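Long-range contacts in adenylate kinase (Schistosoma mansoni, PDB 3UMF), which probably catalyses the reversible transfer of a phosphate between ATP and AMP to give two ADP, as adenylate kinases do: residues 36-41 with 169-174; 43-48 with 198-203; 116-121 with 175-180; 133-138 with 209-214; 137-142 with 192-197. All coordinates share one frame; numbering follows the deposited sequence.

Contact 1: residues 36-41 with 169-174; sequences GGPGSG and KRFRTF
G37 and P38 of the P-loop, the phosphate-binding turn that links strand 30-35 to helix 42-53, rest on two phenylalanines of helix 161-177. The ring of F174 lies flat under the glycine: G37 CA sits 3.7 Å from the ring centroid, 20° off the normal and displaced toward the rim. On the same ring, CE2 comes within 3.3 Å of G37 N, and CZ is 3.6 Å from G36 C. A first torsion of 179° swings F174 CG away from its own backbone N and brings the ring beneath the loop. The sequence GGPGSGKGT is a Walker A motif, which in P-loop kinases wraps the nucleotide phosphates, and its bend here is a type II turn from G37 to S40. G37 O takes two bonds in that turn, one from the backbone N of S40 and one from its hydroxyl; S40 OG lies 2.8 Å from G37 O, in the carbonyl plane. P38 fits between the phenylalanines, its CG 3.9 Å from F171 CA and its CD facing F174 CB. F171 is met differently: P38 O reaches the edge of that ring in its plane, 3.7 Å from CD1. Beyond the turn, G39 O accepts a bond from R149, and the F174 side chain also touches R118.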
# COMPACT_ATOMS: atom_id res chain seq x y z
N GLY A 36 -1.95 -0.24 5.90
CA GLY A 36 -2.82 -0.94 6.82
C GLY A 36 -2.20 -2.23 7.31
O GLY A 36 -1.78 -3.07 6.52
N GLY A 37 -2.14 -2.39 8.63
CA GLY A 37 -1.56 -3.57 9.23
C GLY A 37 -2.60 -4.64 9.48
O GLY A 37 -3.69 -4.60 8.91
N PRO A 38 -2.26 -5.62 10.34
CA PRO A 38 -3.18 -6.71 10.69
C PRO A 38 -4.47 -6.15 11.30
O PRO A 38 -4.40 -5.30 12.19
CB PRO A 38 -2.40 -7.50 11.75
CG PRO A 38 -0.96 -7.17 11.48
CD PRO A 38 -0.96 -5.75 11.03
N GLY A 39 -5.62 -6.61 10.82
CA GLY A 39 -6.90 -6.16 11.34
C GLY A 39 -7.46 -4.90 10.68
O GLY A 39 -8.59 -4.51 10.98
N SER A 40 -6.69 -4.28 9.80
CA SER A 40 -7.12 -3.03 9.16
C SER A 40 -8.23 -3.23 8.14
O SER A 40 -9.08 -2.35 7.95
CB SER A 40 -5.93 -2.35 8.47
OG SER A 40 -5.47 -3.11 7.37
N GLY A 41 -8.22 -4.38 7.47
CA GLY A 41 -9.18 -4.66 6.41
C GLY A 41 -8.93 -3.85 5.16
O GLY A 41 -9.86 -3.58 4.39
N LYS A 169 2.53 -9.42 17.83
CA LYS A 169 3.87 -8.90 17.54
C LYS A 169 3.99 -8.35 16.12
O LYS A 169 4.69 -7.37 15.88
CB LYS A 169 4.93 -9.99 17.74
CG LYS A 169 5.05 -10.48 19.17
CD LYS A 169 5.16 -9.33 20.15
CE LYS A 169 5.50 -9.83 21.54
NZ LYS A 169 4.81 -9.04 22.59
N ARG A 170 3.31 -8.98 15.17
CA ARG A 170 3.32 -8.50 13.79
C ARG A 170 2.62 -7.15 13.71
O ARG A 170 3.05 -6.26 12.96
CB ARG A 170 2.67 -9.51 12.85
CG ARG A 170 2.77 -9.14 11.38
CD ARG A 170 2.09 -10.18 10.50
NE ARG A 170 2.70 -11.50 10.65
CZ ARG A 170 2.19 -12.62 10.15
NH1 ARG A 170 1.06 -12.58 9.46
NH2 ARG A 170 2.82 -13.77 10.33
N PHE A 171 1.55 -7.00 14.48
CA PHE A 171 0.83 -5.73 14.59
C PHE A 171 1.74 -4.63 15.15
O PHE A 171 1.80 -3.53 14.61
CB PHE A 171 -0.41 -5.90 15.48
CG PHE A 171 -1.15 -4.61 15.74
CD1 PHE A 171 -2.19 -4.22 14.92
CD2 PHE A 171 -0.80 -3.80 16.81
CE1 PHE A 171 -2.87 -3.03 15.16
CE2 PHE A 171 -1.47 -2.61 17.04
CZ PHE A 171 -2.51 -2.23 16.22
N ARG A 172 2.42 -4.93 16.25
CA ARG A 172 3.27 -3.96 16.92
C ARG A 172 4.49 -3.63 16.08
O ARG A 172 4.94 -2.48 16.04
CB ARG A 172 3.69 -4.46 18.30
CG ARG A 172 2.53 -4.65 19.26
CD ARG A 172 3.02 -5.13 20.62
NE ARG A 172 1.91 -5.33 21.56
CZ ARG A 172 2.04 -5.88 22.76
NH1 ARG A 172 3.22 -6.30 23.18
NH2 ARG A 172 0.97 -6.01 23.54
N THR A 173 5.05 -4.64 15.41
CA THR A 173 6.16 -4.42 14.49
C THR A 173 5.76 -3.49 13.35
O THR A 173 6.48 -2.56 13.02
CB THR A 173 6.71 -5.76 13.92
OG1 THR A 173 7.39 -6.47 14.96
CG2 THR A 173 7.68 -5.49 12.78
N PHE A 174 4.59 -3.74 12.77
CA PHE A 174 4.09 -2.90 11.68
C PHE A 174 3.82 -1.47 12.15
O PHE A 174 4.17 -0.51 11.46
CB PHE A 174 2.84 -3.50 11.04
CG PHE A 174 2.25 -2.67 9.94
CD1 PHE A 174 2.67 -2.84 8.63
CD2 PHE A 174 1.30 -1.69 10.21
CE1 PHE A 174 2.14 -2.06 7.61
CE2 PHE A 174 0.77 -0.92 9.19
CZ PHE A 174 1.19 -1.10 7.89

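Contact 2: residues 43-48 with 198-203; sequences GTQCEK and GTVDAI
Q45 reaches from helix 42-53 to the first turn of helix 200-212 and gives its amide N-H to the V200 carbonyl. The bond from NE2 to V200 O is 3.1 Å long and fairly straight, with 162° at the hydrogen; it uses a lone pair of the oxygen in the carbonyl plane, and the oxygen in turn lies close to the amide plane of Q45. A bend at chi2 (-61°) turns the amide toward this partner. The amide carbon of Q45 is packed at the same time, for I203 CG2 comes to 3.5 Å from Q45 CD, the two side chains crossing nearly at right angles.

V200 CG1 touches three residues of the other helix. T44 CG2 and K48 CE each lie 3.8 Å from it, and the Q45 and V200 side chains slide past each other in opposite directions. Beside this cluster, K48 NZ forms a salt bridge of 3.5 Å with D201 OD1.

Further out, T199 caps the helix that carries V200 and D201: its OG1 accepts from A202 N at 3.1 Å. K48 has a second partner in F204, through a cation-pi contact, while Q45 and I203 both lean on F139 of strand 135-140. The arrangement is that of an alpha/beta P-loop kinase, in which the helix after the phosphate-binding loop packs beside the C-terminal helix on one side of the parallel sheet.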
# COMPACT_ATOMS: atom_id res chain seq x y z
N GLY A 43 -7.38 -4.65 2.46
CA GLY A 43 -7.55 -5.43 1.25
C GLY A 43 -8.94 -5.28 0.67
O GLY A 43 -9.10 -5.04 -0.52
N THR A 44 -9.95 -5.42 1.53
CA THR A 44 -11.34 -5.28 1.11
C THR A 44 -11.61 -3.87 0.58
O THR A 44 -12.23 -3.71 -0.47
CB THR A 44 -12.30 -5.59 2.28
OG1 THR A 44 -12.10 -6.94 2.72
CG2 THR A 44 -13.75 -5.41 1.85
N GLN A 45 -11.13 -2.87 1.29
CA GLN A 45 -11.34 -1.47 0.90
C GLN A 45 -10.72 -1.15 -0.46
O GLN A 45 -11.34 -0.46 -1.27
CB GLN A 45 -10.81 -0.53 1.99
CG GLN A 45 -11.53 -0.69 3.33
CD GLN A 45 -13.01 -0.38 3.23
OE1 GLN A 45 -13.42 0.52 2.50
NE2 GLN A 45 -13.83 -1.13 3.97
N CYS A 46 -9.51 -1.65 -0.71
CA CYS A 46 -8.86 -1.45 -2.00
C CYS A 46 -9.64 -2.07 -3.15
O CYS A 46 -9.73 -1.48 -4.23
CB CYS A 46 -7.43 -2.01 -1.99
SG CYS A 46 -6.23 -1.02 -1.06
N GLU A 47 -10.20 -3.25 -2.93
CA GLU A 47 -11.01 -3.92 -3.94
C GLU A 47 -12.24 -3.09 -4.28
O GLU A 47 -12.60 -2.94 -5.45
CB GLU A 47 -11.46 -5.30 -3.45
CG GLU A 47 -10.34 -6.32 -3.36
CD GLU A 47 -10.80 -7.61 -2.71
OE1 GLU A 47 -12.01 -7.72 -2.39
OE2 GLU A 47 -9.96 -8.52 -2.52
N LYS A 48 -12.88 -2.55 -3.25
CA LYS A 48 -14.10 -1.77 -3.43
C LYS A 48 -13.81 -0.44 -4.12
O LYS A 48 -14.61 0.03 -4.93
CB LYS A 48 -14.81 -1.57 -2.09
CG LYS A 48 -15.05 -2.88 -1.35
CD LYS A 48 -16.45 -2.95 -0.77
CE LYS A 48 -16.69 -1.87 0.26
NZ LYS A 48 -18.12 -1.79 0.62
N GLY A 198 -14.91 0.47 12.44
CA GLY A 198 -16.31 0.35 12.07
C GLY A 198 -16.56 -0.77 11.08
O GLY A 198 -15.68 -1.61 10.85
N THR A 199 -17.75 -0.78 10.49
CA THR A 199 -18.10 -1.80 9.50
C THR A 199 -17.44 -1.52 8.16
O THR A 199 -16.91 -0.42 7.93
CB THR A 199 -19.62 -1.86 9.28
OG1 THR A 199 -20.07 -0.63 8.71
CG2 THR A 199 -20.34 -2.11 10.60
N VAL A 200 -17.47 -2.50 7.26
CA VAL A 200 -16.87 -2.36 5.94
C VAL A 200 -17.52 -1.21 5.16
O VAL A 200 -16.83 -0.41 4.53
CB VAL A 200 -16.96 -3.68 5.13
CG1 VAL A 200 -16.47 -3.47 3.71
CG2 VAL A 200 -16.15 -4.77 5.82
N ASP A 201 -18.85 -1.13 5.24
CA ASP A 201 -19.61 -0.08 4.55
C ASP A 201 -19.36 1.31 5.12
O ASP A 201 -19.27 2.28 4.38
CB ASP A 201 -21.11 -0.40 4.59
CG ASP A 201 -21.48 -1.63 3.78
OD1 ASP A 201 -20.91 -1.81 2.68
OD2 ASP A 201 -22.33 -2.41 4.24
N ALA A 202 -19.27 1.41 6.45
CA ALA A 202 -19.03 2.69 7.10
C ALA A 202 -17.63 3.21 6.78
O ALA A 202 -17.43 4.41 6.57
CB ALA A 202 -19.22 2.57 8.61
N ILE A 203 -16.66 2.30 6.75
CA ILE A 203 -15.30 2.65 6.39
C ILE A 203 -15.22 3.12 4.94
O ILE A 203 -14.57 4.12 4.64
CB ILE A 203 -14.35 1.44 6.59
CG1 ILE A 203 -14.21 1.11 8.08
CG2 ILE A 203 -12.97 1.73 6.00
CD1 ILE A 203 -13.61 -0.26 8.33

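Contact 3: residues 116-121 with 175-180; sequences YPRELD and NELTKP
L177 lays its branched end against the side chain of E119, with CD1 4.0 Å from E119 CG, while its other methyl, CD2, lies 4.2 Å from R118 NH2, oblique to the guanidinium plane. The loop it meets belongs to the DGYPR signature of adenylate kinases, whose arginine contacts the AMP phosphate in relatives; in this structure the R118 side chain lies beside L177 and F174. A cis peptide bond before P117 turns the chain there, and Q122 holds the backbone N of R118. L177 owes its reach to its first torsion, which places CG opposite the backbone N (chi1 -178°). L177 itself lies at the end of helix 161-177, by the junction with helix 179-186.

T178 stands at that junction. Its hydroxyl bonds back to F174 O, leaving the methyl CG2 to face the loop, 3.6 Å from R118 O. No hydrogen bond crosses between 116-121 and 175-180; side-chain carbons pack against each other and against carbonyl oxygens. Across the junction, K179 NZ makes a salt bridge of 3.2 Å with E176 OE1, on the syn side but tilted 32° out of the carboxylate plane. Past E119, L120 points toward the second helix, and its CD1 stops 4.3 Å from P180 O.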
# COMPACT_ATOMS: atom_id res chain seq x y z
N TYR A 116 2.20 0.26 0.38
CA TYR A 116 3.41 1.01 0.04
C TYR A 116 3.15 2.49 0.28
O TYR A 116 2.06 2.98 0.02
CB TYR A 116 3.77 0.77 -1.43
CG TYR A 116 5.14 1.26 -1.85
CD1 TYR A 116 6.23 0.39 -1.89
CD2 TYR A 116 5.35 2.58 -2.21
CE1 TYR A 116 7.48 0.83 -2.27
CE2 TYR A 116 6.61 3.03 -2.60
CZ TYR A 116 7.67 2.15 -2.63
OH TYR A 116 8.92 2.59 -3.01
N PRO A 117 4.16 3.22 0.81
CA PRO A 117 5.46 2.72 1.27
C PRO A 117 5.40 2.28 2.73
O PRO A 117 4.68 2.88 3.52
CB PRO A 117 6.35 3.95 1.15
CG PRO A 117 5.43 5.08 1.47
CD PRO A 117 4.07 4.68 0.93
N ARG A 118 6.17 1.25 3.08
CA ARG A 118 6.21 0.79 4.45
C ARG A 118 7.29 1.53 5.25
O ARG A 118 7.24 1.57 6.48
CB ARG A 118 6.46 -0.73 4.50
CG ARG A 118 5.35 -1.55 3.85
CD ARG A 118 5.68 -3.04 3.84
NE ARG A 118 5.78 -3.60 5.18
CZ ARG A 118 4.77 -4.18 5.83
NH1 ARG A 118 3.57 -4.27 5.25
NH2 ARG A 118 4.95 -4.66 7.05
N GLU A 119 8.24 2.12 4.54
CA GLU A 119 9.33 2.86 5.17
C GLU A 119 9.57 4.20 4.47
O GLU A 119 9.18 4.39 3.32
CB GLU A 119 10.61 2.02 5.21
CG GLU A 119 10.46 0.71 6.00
CD GLU A 119 11.71 -0.16 5.96
OE1 GLU A 119 12.81 0.37 6.22
OE2 GLU A 119 11.58 -1.37 5.69
N LEU A 120 10.22 5.12 5.17
CA LEU A 120 10.39 6.49 4.69
C LEU A 120 11.19 6.59 3.39
O LEU A 120 10.86 7.39 2.51
CB LEU A 120 11.02 7.37 5.77
CG LEU A 120 11.05 8.87 5.48
CD1 LEU A 120 9.68 9.34 5.02
CD2 LEU A 120 11.48 9.65 6.72
N ASP A 121 12.24 5.78 3.27
CA ASP A 121 13.07 5.80 2.07
C ASP A 121 12.28 5.41 0.83
O ASP A 121 12.48 5.97 -0.24
CB ASP A 121 14.30 4.89 2.24
CG ASP A 121 13.93 3.46 2.61
OD1 ASP A 121 12.74 3.18 2.84
OD2 ASP A 121 14.85 2.61 2.68
N ASN A 175 3.18 -1.34 13.31
CA ASN A 175 2.85 -0.03 13.87
C ASN A 175 4.10 0.82 14.09
O ASN A 175 4.12 2.01 13.76
CB ASN A 175 2.07 -0.20 15.18
CG ASN A 175 1.70 1.13 15.82
OD1 ASN A 175 0.73 1.77 15.44
ND2 ASN A 175 2.49 1.53 16.82
N GLU A 176 5.14 0.21 14.65
CA GLU A 176 6.40 0.91 14.90
C GLU A 176 7.15 1.20 13.61
O GLU A 176 7.70 2.29 13.43
CB GLU A 176 7.28 0.08 15.83
CG GLU A 176 8.61 0.73 16.18
CD GLU A 176 8.46 1.93 17.10
OE1 GLU A 176 7.45 2.00 17.82
OE2 GLU A 176 9.36 2.80 17.09
N LEU A 177 7.18 0.22 12.71
CA LEU A 177 7.91 0.34 11.46
C LEU A 177 7.43 1.53 10.63
O LEU A 177 8.23 2.24 10.03
CB LEU A 177 7.77 -0.95 10.65
CG LEU A 177 8.53 -1.01 9.31
CD1 LEU A 177 10.03 -1.11 9.56
CD2 LEU A 177 8.04 -2.18 8.46
N THR A 178 6.12 1.74 10.61
CA THR A 178 5.52 2.74 9.72
C THR A 178 5.35 4.13 10.35
O THR A 178 4.85 5.04 9.69
CB THR A 178 4.16 2.27 9.16
OG1 THR A 178 3.24 2.08 10.24
CG2 THR A 178 4.31 0.96 8.40
N LYS A 179 5.76 4.29 11.61
CA LYS A 179 5.62 5.58 12.30
C LYS A 179 6.27 6.77 11.59
O LYS A 179 5.60 7.78 11.38
CB LYS A 179 6.09 5.49 13.76
CG LYS A 179 5.04 5.01 14.74
CD LYS A 179 5.61 4.95 16.15
CE LYS A 179 4.60 4.40 17.14
NZ LYS A 179 5.22 4.17 18.47
N PRO A 180 7.56 6.67 11.22
CA PRO A 180 8.14 7.86 10.59
C PRO A 180 7.60 8.16 9.19
O PRO A 180 7.60 9.32 8.78
CB PRO A 180 9.64 7.56 10.54
CG PRO A 180 9.74 6.09 10.61
CD PRO A 180 8.58 5.62 11.44

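Contact 4: residues 133-138 with 209-214; sequences CLCVIN and HELQKF
L134 and F214 are the nearest pair of CA atoms, 7.3 Å apart, where strand 135-140 and the residues leading into it pass the C-terminal part of helix 200-212. This is the C-terminal helix packed on one face of the parallel alpha/beta sheet. The F214 ring faces the strand. C135 CB lies directly over its centre, 3.7 Å from the centroid and only 8° off the normal, so this is a CH-pi contact of almost ideal alignment. C135 SG stands over the same face, 4.5 Å from the centroid, a sulfur-aromatic contact. Because chi1 is 64°, the sulfur sits between its own backbone N and carbonyl carbon, and from there it also reaches L211 CD2 at 4.0 Å.

L134 runs alongside F214 in the opposite sense: its CD1 is 4.1 Å from F214 CB and 3.7 Å from F214 O. Deeper along the strand, I137 CD1 meets the same methyl of L211, 4.2 Å away, and I192 of the adjoining strand packs against F214 as well.

The helix keeps its charges on a different side, where E210 gathers H209, K213 and K206; such company would probably help to keep the carboxylate ionised. With the backbone of C135 and I137 bonded to F33 of the adjacent strand 30-35, the helix is held to the sheet by dispersion, CH-pi and sulfur-aromatic contact, without a directional hydrogen bond between the segments.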
# COMPACT_ATOMS: atom_id res chain seq x y z
N CYS A 133 3.09 11.74 -4.51
CA CYS A 133 1.80 11.10 -4.28
C CYS A 133 0.71 12.16 -4.09
O CYS A 133 0.99 13.30 -3.73
CB CYS A 133 1.86 10.16 -3.07
SG CYS A 133 1.86 10.96 -1.46
N LEU A 134 -0.52 11.77 -4.38
CA LEU A 134 -1.66 12.64 -4.14
C LEU A 134 -1.98 12.67 -2.65
O LEU A 134 -2.14 13.73 -2.05
CB LEU A 134 -2.87 12.16 -4.94
CG LEU A 134 -4.20 12.85 -4.66
CD1 LEU A 134 -4.14 14.33 -5.04
CD2 LEU A 134 -5.32 12.15 -5.41
N CYS A 135 -2.07 11.48 -2.06
CA CYS A 135 -2.34 11.34 -0.64
C CYS A 135 -2.00 9.94 -0.15
O CYS A 135 -1.66 9.06 -0.94
CB CYS A 135 -3.82 11.65 -0.33
SG CYS A 135 -5.00 10.50 -1.09
N VAL A 136 -2.07 9.75 1.16
CA VAL A 136 -1.88 8.45 1.78
C VAL A 136 -3.13 8.10 2.56
O VAL A 136 -3.63 8.91 3.35
CB VAL A 136 -0.67 8.47 2.74
CG1 VAL A 136 -0.50 7.11 3.40
CG2 VAL A 136 0.60 8.87 2.00
N ILE A 137 -3.67 6.91 2.33
CA ILE A 137 -4.78 6.42 3.14
C ILE A 137 -4.23 5.48 4.20
O ILE A 137 -3.67 4.43 3.89
CB ILE A 137 -5.83 5.67 2.29
CG1 ILE A 137 -6.26 6.52 1.10
CG2 ILE A 137 -7.04 5.30 3.14
CD1 ILE A 137 -7.27 5.83 0.19
N ASN A 138 -4.37 5.88 5.45
CA ASN A 138 -3.95 5.05 6.57
C ASN A 138 -5.16 4.42 7.24
O ASN A 138 -5.91 5.11 7.94
CB ASN A 138 -3.14 5.88 7.58
CG ASN A 138 -2.64 5.06 8.75
OD1 ASN A 138 -2.51 3.83 8.66
ND2 ASN A 138 -2.35 5.73 9.86
N HIS A 209 -15.62 9.98 1.23
CA HIS A 209 -15.86 11.34 1.68
C HIS A 209 -14.54 12.11 1.78
O HIS A 209 -14.45 13.26 1.37
CB HIS A 209 -16.59 11.35 3.03
CG HIS A 209 -16.91 12.72 3.53
ND1 HIS A 209 -16.11 13.39 4.44
CD2 HIS A 209 -17.94 13.55 3.26
CE1 HIS A 209 -16.64 14.57 4.70
NE2 HIS A 209 -17.75 14.69 4.00
N GLU A 210 -13.52 11.45 2.32
CA GLU A 210 -12.22 12.08 2.48
C GLU A 210 -11.48 12.25 1.15
O GLU A 210 -10.83 13.27 0.93
CB GLU A 210 -11.37 11.29 3.48
CG GLU A 210 -11.95 11.28 4.89
CD GLU A 210 -12.15 12.68 5.44
OE1 GLU A 210 -11.20 13.49 5.38
OE2 GLU A 210 -13.26 12.98 5.93
N LEU A 211 -11.60 11.26 0.26
CA LEU A 211 -10.97 11.33 -1.05
C LEU A 211 -11.48 12.49 -1.90
O LEU A 211 -10.78 12.97 -2.80
CB LEU A 211 -11.15 10.01 -1.81
CG LEU A 211 -10.19 8.88 -1.44
CD1 LEU A 211 -10.58 7.60 -2.17
CD2 LEU A 211 -8.76 9.27 -1.76
N GLN A 212 -12.70 12.94 -1.62
CA GLN A 212 -13.29 14.08 -2.31
C GLN A 212 -12.46 15.33 -2.08
O GLN A 212 -12.32 16.16 -2.97
CB GLN A 212 -14.72 14.31 -1.83
CG GLN A 212 -15.79 13.97 -2.85
CD GLN A 212 -17.19 14.12 -2.29
OE1 GLN A 212 -17.50 15.10 -1.61
NE2 GLN A 212 -18.05 13.15 -2.58
N LYS A 213 -11.92 15.46 -0.87
CA LYS A 213 -11.11 16.61 -0.50
C LYS A 213 -9.82 16.70 -1.32
O LYS A 213 -9.23 17.77 -1.44
CB LYS A 213 -10.79 16.59 0.99
CG LYS A 213 -12.02 16.51 1.89
CD LYS A 213 -11.62 16.51 3.36
CE LYS A 213 -12.81 16.20 4.27
NZ LYS A 213 -12.39 16.04 5.69
N PHE A 214 -9.38 15.58 -1.88
CA PHE A 214 -8.20 15.57 -2.73
C PHE A 214 -8.58 15.56 -4.21
O PHE A 214 -7.76 15.25 -5.07
CB PHE A 214 -7.29 14.39 -2.39
CG PHE A 214 -6.58 14.54 -1.07
CD1 PHE A 214 -5.34 15.17 -1.00
CD2 PHE A 214 -7.16 14.08 0.10
CE1 PHE A 214 -4.69 15.32 0.22
CE2 PHE A 214 -6.51 14.23 1.32
CZ PHE A 214 -5.28 14.85 1.38

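Contact 5: residues 137-142 with 192-197; sequences INFDVS and ITIDAS
I137 to D140 and I192 to D195 pair as parallel strands; their axes approach to 4.8 Å and are inclined by 25°, the twist of neighbouring strands. The backbone ladder is carried by N138 and D140, each giving its N-H and accepting through its carbonyl. N138 N donates to I192 O at 2.8 Å, and I194 N returns the bond to N138 O. D140 N then meets I194 O almost along the C=O axis, and A196 N to D140 O, at 3.0 Å, extends the ladder past the strand end.

Apolar contacts lie on the face bearing I137, F139, I192 and I194. I194 lies side by side with both partners, its CG1 4.0 Å from I137 CG2 and its CB 4.0 Å from F139 CD1. Beyond the strands, V141 CG1 closes on A196 CB at 3.6 Å.

The other face is more polar. One water joins N138 ND2, from which it accepts at 2.6 Å, to T193 OG1. Farther on, D195 OD1 accepts from S197 N in an Asx turn and also from S197 OG.

The pair forms one edge of the five-stranded parallel sheet of a Rossmann-like P-loop kinase fold, the chain passing through helices between the two strands. Strand 191-195 is outermost, while strand 135-140 bonds on to strand 30-35 through L35 and F33. Helices 42-53 and 200-212 cover the F139 face; helix 179-186 touches N138 and T193 on the reverse.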
# COMPACT_ATOMS: atom_id res chain seq x y z
N ILE A 137 -3.67 6.91 2.33
CA ILE A 137 -4.78 6.42 3.14
C ILE A 137 -4.23 5.48 4.20
O ILE A 137 -3.67 4.43 3.89
CB ILE A 137 -5.83 5.67 2.29
CG1 ILE A 137 -6.26 6.52 1.10
CG2 ILE A 137 -7.04 5.30 3.14
CD1 ILE A 137 -7.27 5.83 0.19
N ASN A 138 -4.37 5.88 5.45
CA ASN A 138 -3.95 5.05 6.57
C ASN A 138 -5.16 4.42 7.24
O ASN A 138 -5.91 5.11 7.94
CB ASN A 138 -3.14 5.88 7.58
CG ASN A 138 -2.64 5.06 8.75
OD1 ASN A 138 -2.51 3.83 8.66
ND2 ASN A 138 -2.35 5.73 9.86
N PHE A 139 -5.37 3.13 7.01
CA PHE A 139 -6.46 2.40 7.66
C PHE A 139 -6.04 1.99 9.06
O PHE A 139 -5.41 0.95 9.26
CB PHE A 139 -6.85 1.17 6.84
CG PHE A 139 -7.56 1.49 5.55
CD1 PHE A 139 -8.88 1.94 5.57
CD2 PHE A 139 -6.93 1.35 4.33
CE1 PHE A 139 -9.54 2.24 4.39
CE2 PHE A 139 -7.58 1.65 3.15
CZ PHE A 139 -8.89 2.09 3.18
N ASP A 140 -6.40 2.82 10.04
CA ASP A 140 -5.88 2.71 11.39
C ASP A 140 -6.79 1.92 12.31
O ASP A 140 -7.99 2.18 12.39
CB ASP A 140 -5.65 4.11 11.96
CG ASP A 140 -5.06 4.09 13.36
OD1 ASP A 140 -4.07 3.36 13.58
OD2 ASP A 140 -5.59 4.80 14.24
N VAL A 141 -6.22 0.94 13.01
CA VAL A 141 -6.93 0.23 14.07
C VAL A 141 -6.04 0.12 15.31
O VAL A 141 -4.82 0.02 15.20
CB VAL A 141 -7.39 -1.18 13.63
CG1 VAL A 141 -8.48 -1.08 12.58
CG2 VAL A 141 -6.21 -2.00 13.13
N SER A 142 -6.66 0.13 16.48
CA SER A 142 -5.94 -0.05 17.73
C SER A 142 -5.62 -1.53 17.91
O SER A 142 -6.19 -2.38 17.21
CB SER A 142 -6.79 0.43 18.91
OG SER A 142 -7.92 -0.40 19.08
N ILE A 192 -4.77 10.64 4.93
CA ILE A 192 -6.15 10.41 5.31
C ILE A 192 -6.19 9.30 6.35
O ILE A 192 -6.00 8.12 6.02
CB ILE A 192 -7.00 10.00 4.09
CG1 ILE A 192 -7.05 11.14 3.07
CG2 ILE A 192 -8.41 9.63 4.53
CD1 ILE A 192 -7.78 10.78 1.80
N THR A 193 -6.39 9.67 7.60
CA THR A 193 -6.44 8.69 8.68
C THR A 193 -7.86 8.17 8.82
O THR A 193 -8.77 8.90 9.23
CB THR A 193 -5.95 9.29 10.01
OG1 THR A 193 -4.58 9.70 9.86
CG2 THR A 193 -6.04 8.26 11.13
N ILE A 194 -8.06 6.90 8.46
CA ILE A 194 -9.38 6.30 8.54
C ILE A 194 -9.50 5.45 9.80
O ILE A 194 -8.65 4.61 10.07
CB ILE A 194 -9.68 5.42 7.30
CG1 ILE A 194 -9.65 6.26 6.02
CG2 ILE A 194 -11.04 4.74 7.43
CD1 ILE A 194 -10.76 7.31 5.95
N ASP A 195 -10.54 5.70 10.58
CA ASP A 195 -10.87 4.85 11.72
C ASP A 195 -11.49 3.57 11.16
O ASP A 195 -12.65 3.56 10.74
CB ASP A 195 -11.84 5.57 12.65
CG ASP A 195 -12.20 4.75 13.89
OD1 ASP A 195 -11.79 3.57 13.99
OD2 ASP A 195 -12.90 5.29 14.76
N ALA A 196 -10.72 2.49 11.15
CA ALA A 196 -11.17 1.25 10.54
C ALA A 196 -11.78 0.27 11.55
O ALA A 196 -11.83 -0.94 11.30
CB ALA A 196 -10.03 0.59 9.77
N SER A 197 -12.25 0.80 12.68
CA SER A 197 -12.89 -0.03 13.70
C SER A 197 -14.37 -0.27 13.40
O SER A 197 -15.01 -1.11 14.03
CB SER A 197 -12.73 0.60 15.08
OG SER A 197 -13.50 1.79 15.19
O HOH W 1 -2.74 8.18 10.46

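Overall arrangement
Contact 5 touches contacts 1, 2 and 4. It shares I137 and N138 with contact 4, their centres about 12 Å apart, and it meets contact 2 where Q45 CB comes 3.5 Å from F139 CZ. At the same residue, S40 CB of contact 1 lies 3.4 Å from F139 O, which places the P-loop at the C-terminal edge of the strands. Contacts 1 and 3 both use helix 161-177, with centres about 12 Å apart, and F174 CD1 touches R118 NH2 at 3.3 Å. One helix thus borders two probable nucleotide-binding elements, the P-loop and the DGYPR loop, whereas contact 4, about 21 Å from contact 1 between centres, is structural packing.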